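Local coordinates for Lic12234 (PDB 4TZH), which is of unknown function but belongs to the leucine-rich repeat proteins of the pathogen Leptospira interrogans and may act as a virulence factor, at residues Asn143-Ile148 with Leu161-Asn166. Residues are numbered along the deposited sequence; the frame is centred on the assembly and turned at random.
Sequences NKLTSI and LNLWDN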
loop_
_atom_site.group_PDB
_atom_site.type_symbol
_atom_site.label_atom_id
_atom_site.label_comp_id
_atom_site.label_asym_id
_atom_site.label_seq_id
_atom_site.Cartn_x
_atom_site.Cartn_y
_atom_site.Cartn_z
ATOM N N ASN A 143 7.050 -4.579 -12.519
ATOM C CA ASN A 143 6.569 -3.229 -12.805
ATOM C C ASN A 143 7.221 -2.795 -14.120
ATOM O O ASN A 143 7.654 -3.653 -14.895
ATOM C CB ASN A 143 6.852 -2.288 -11.639
ATOM C CG ASN A 143 5.706 -2.326 -10.650
ATOM O OD1 ASN A 143 4.708 -1.641 -10.848
ATOM N ND2 ASN A 143 5.773 -3.173 -9.630
ATOM N N LYS A 144 7.251 -1.494 -14.405
ATOM C CA LYS A 144 7.825 -1.002 -15.668
ATOM C C LYS A 144 8.878 0.051 -15.321
ATOM O O LYS A 144 9.014 1.085 -15.993
ATOM C CB LYS A 144 6.690 -0.425 -16.546
ATOM C CG LYS A 144 5.626 -1.460 -16.948
ATOM C CD LYS A 144 6.106 -2.465 -17.998
ATOM C CE LYS A 144 5.132 -3.610 -18.149
ATOM N NZ LYS A 144 5.698 -4.710 -18.973
ATOM N N LEU A 145 9.629 -0.197 -14.244
ATOM C CA LEU A 145 10.566 0.769 -13.689
ATOM C C LEU A 145 11.634 1.181 -14.639
ATOM O O LEU A 145 12.206 0.339 -15.326
ATOM C CB LEU A 145 11.238 0.256 -12.421
ATOM C CG LEU A 145 10.324 0.050 -11.232
ATOM C CD1 LEU A 145 11.097 -0.628 -10.123
ATOM C CD2 LEU A 145 9.731 1.363 -10.733
ATOM N N THR A 146 11.873 2.490 -14.722
ATOM C CA THR A 146 12.949 3.019 -15.558
ATOM C C THR A 146 13.970 3.759 -14.723
ATOM O O THR A 146 15.105 3.965 -15.187
ATOM C CB THR A 146 12.458 3.880 -16.735
ATOM O OG1 THR A 146 11.660 4.950 -16.232
ATOM C CG2 THR A 146 11.715 3.076 -17.779
ATOM N N SER A 147 13.574 4.187 -13.517
ATOM C CA SER A 147 14.465 4.859 -12.585
ATOM C C SER A 147 14.000 4.633 -11.156
ATOM O O SER A 147 12.812 4.350 -10.914
ATOM C CB SER A 147 14.549 6.355 -12.881
ATOM O OG SER A 147 13.347 7.036 -12.546
ATOM N N ILE A 148 14.951 4.743 -10.226
ATOM C CA ILE A 148 14.729 4.664 -8.796
ATOM C C ILE A 148 15.192 6.020 -8.210
ATOM O O ILE A 148 16.289 6.459 -8.550
ATOM C CB ILE A 148 15.453 3.419 -8.197
ATOM C CG1 ILE A 148 14.669 2.095 -8.485
ATOM C CG2 ILE A 148 15.791 3.580 -6.697
ATOM C CD1 ILE A 148 13.117 2.124 -8.292
ATOM N N LEU A 161 14.561 -4.954 -0.634
ATOM C CA LEU A 161 14.097 -4.164 -1.765
ATOM C C LEU A 161 13.962 -5.143 -2.941
ATOM O O LEU A 161 14.995 -5.662 -3.394
ATOM C CB LEU A 161 15.075 -3.029 -2.113
ATOM C CG LEU A 161 14.742 -2.219 -3.353
ATOM C CD1 LEU A 161 13.394 -1.500 -3.209
ATOM C CD2 LEU A 161 15.848 -1.182 -3.635
ATOM N N ASN A 162 12.737 -5.437 -3.402
ATOM C CA ASN A 162 12.572 -6.433 -4.460
ATOM C C ASN A 162 12.233 -5.756 -5.773
ATOM O O ASN A 162 11.164 -5.149 -5.902
ATOM C CB ASN A 162 11.505 -7.432 -4.033
ATOM C CG ASN A 162 11.535 -8.632 -4.937
ATOM O OD1 ASN A 162 11.672 -8.499 -6.145
ATOM N ND2 ASN A 162 11.544 -9.837 -4.322
ATOM N N LEU A 163 13.152 -5.859 -6.720
ATOM C CA LEU A 163 13.019 -5.240 -8.047
ATOM C C LEU A 163 12.962 -6.301 -9.134
ATOM O O LEU A 163 13.175 -5.976 -10.300
ATOM C CB LEU A 163 14.203 -4.266 -8.341
ATOM C CG LEU A 163 14.371 -3.162 -7.280
ATOM C CD1 LEU A 163 15.623 -2.332 -7.562
ATOM C CD2 LEU A 163 13.164 -2.249 -7.249
ATOM N N TRP A 164 12.665 -7.570 -8.780
ATOM C CA TRP A 164 12.625 -8.611 -9.808
ATOM C C TRP A 164 11.707 -8.252 -10.967
ATOM O O TRP A 164 10.689 -7.587 -10.788
ATOM C CB TRP A 164 12.107 -9.923 -9.227
ATOM C CG TRP A 164 13.085 -10.655 -8.328
ATOM C CD1 TRP A 164 14.450 -10.620 -8.374
ATOM C CD2 TRP A 164 12.740 -11.598 -7.313
ATOM N NE1 TRP A 164 14.979 -11.480 -7.417
ATOM C CE2 TRP A 164 13.950 -12.069 -6.741
ATOM C CE3 TRP A 164 11.531 -12.056 -6.793
ATOM C CZ2 TRP A 164 13.969 -13.009 -5.703
ATOM C CZ3 TRP A 164 11.548 -12.989 -5.765
ATOM C CH2 TRP A 164 12.754 -13.434 -5.215
ATOM N N ASP A 165 12.046 -8.752 -12.161
ATOM C CA ASP A 165 11.211 -8.566 -13.349
ATOM C C ASP A 165 10.897 -7.108 -13.667
ATOM O O ASP A 165 9.731 -6.738 -13.897
ATOM C CB ASP A 165 9.941 -9.435 -13.299
ATOM C CG ASP A 165 9.104 -9.390 -14.582
ATOM O OD1 ASP A 165 9.699 -9.279 -15.680
ATOM O OD2 ASP A 165 7.857 -9.461 -14.487
ATOM N N ASN A 166 11.944 -6.287 -13.724
ATOM C CA ASN A 166 11.851 -4.903 -14.216
ATOM C C ASN A 166 12.948 -4.768 -15.265
ATOM O O ASN A 166 13.917 -4.019 -15.076
ATOM C CB ASN A 166 12.007 -3.863 -13.104
ATOM C CG ASN A 166 10.761 -3.711 -12.303
ATOM O OD1 ASN A 166 9.830 -3.004 -12.710
ATOM N ND2 ASN A 166 10.726 -4.368 -11.122
#
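OD1 of N166 takes two backbone N-H groups from 143-148, one repeat earlier in the chain. L145 N is the firm donor, at 3.2 Å and nearly straight, with an N-H...O angle of 167°. It comes in tilted 26° from the carbonyl plane. N143 N is also 3.2 Å from N166 OD1, but that bond is weak and bent. CB of N143 and CG of L145 also touch this oxygen, with L145 CG 3.4 Å from N166 OD1. L145 crosses the amide at a slant. Its CD1 reaches N166 CG at 3.8 Å.

The other end of the amide is held within its own turn. N166 ND2 donates to L163 O at 3.0 Å, and the bond is almost straight. L163 O lies in the amide plane of N166, while the donor stands above the carbonyl plane of L163. CG of N166 sits beside its backbone N (chi1 -78°). N166 is buried, and its amide is bonded at both oxygen and nitrogen. These bonds should fix its rotation. The asparagines follow the repeat: N143 and N166 are 23 residues apart, one turn of the leucine-rich repeat solenoid. N143 sends its own amide to the preceding turn, with OD1 accepting from L122 N and ND2 donating to L117 O. ND2 of N143 and ND2 of N166 both bond to L140 O. Such a row of buried asparagines, each bonded to backbone of the preceding turn, is characteristic of leucine-rich repeats, here in the turns that follow the parallel strands 137-139 and 160-162.

Next to the amide, two leucines meet. L145 CD1 lies 3.9 Å from L163 CD2. I148 CD1 approaches the same methyl more loosely, and helix 173-179 covers I148 through I176 and L179. The exposed D165 bonds through OD2 to S142 OG.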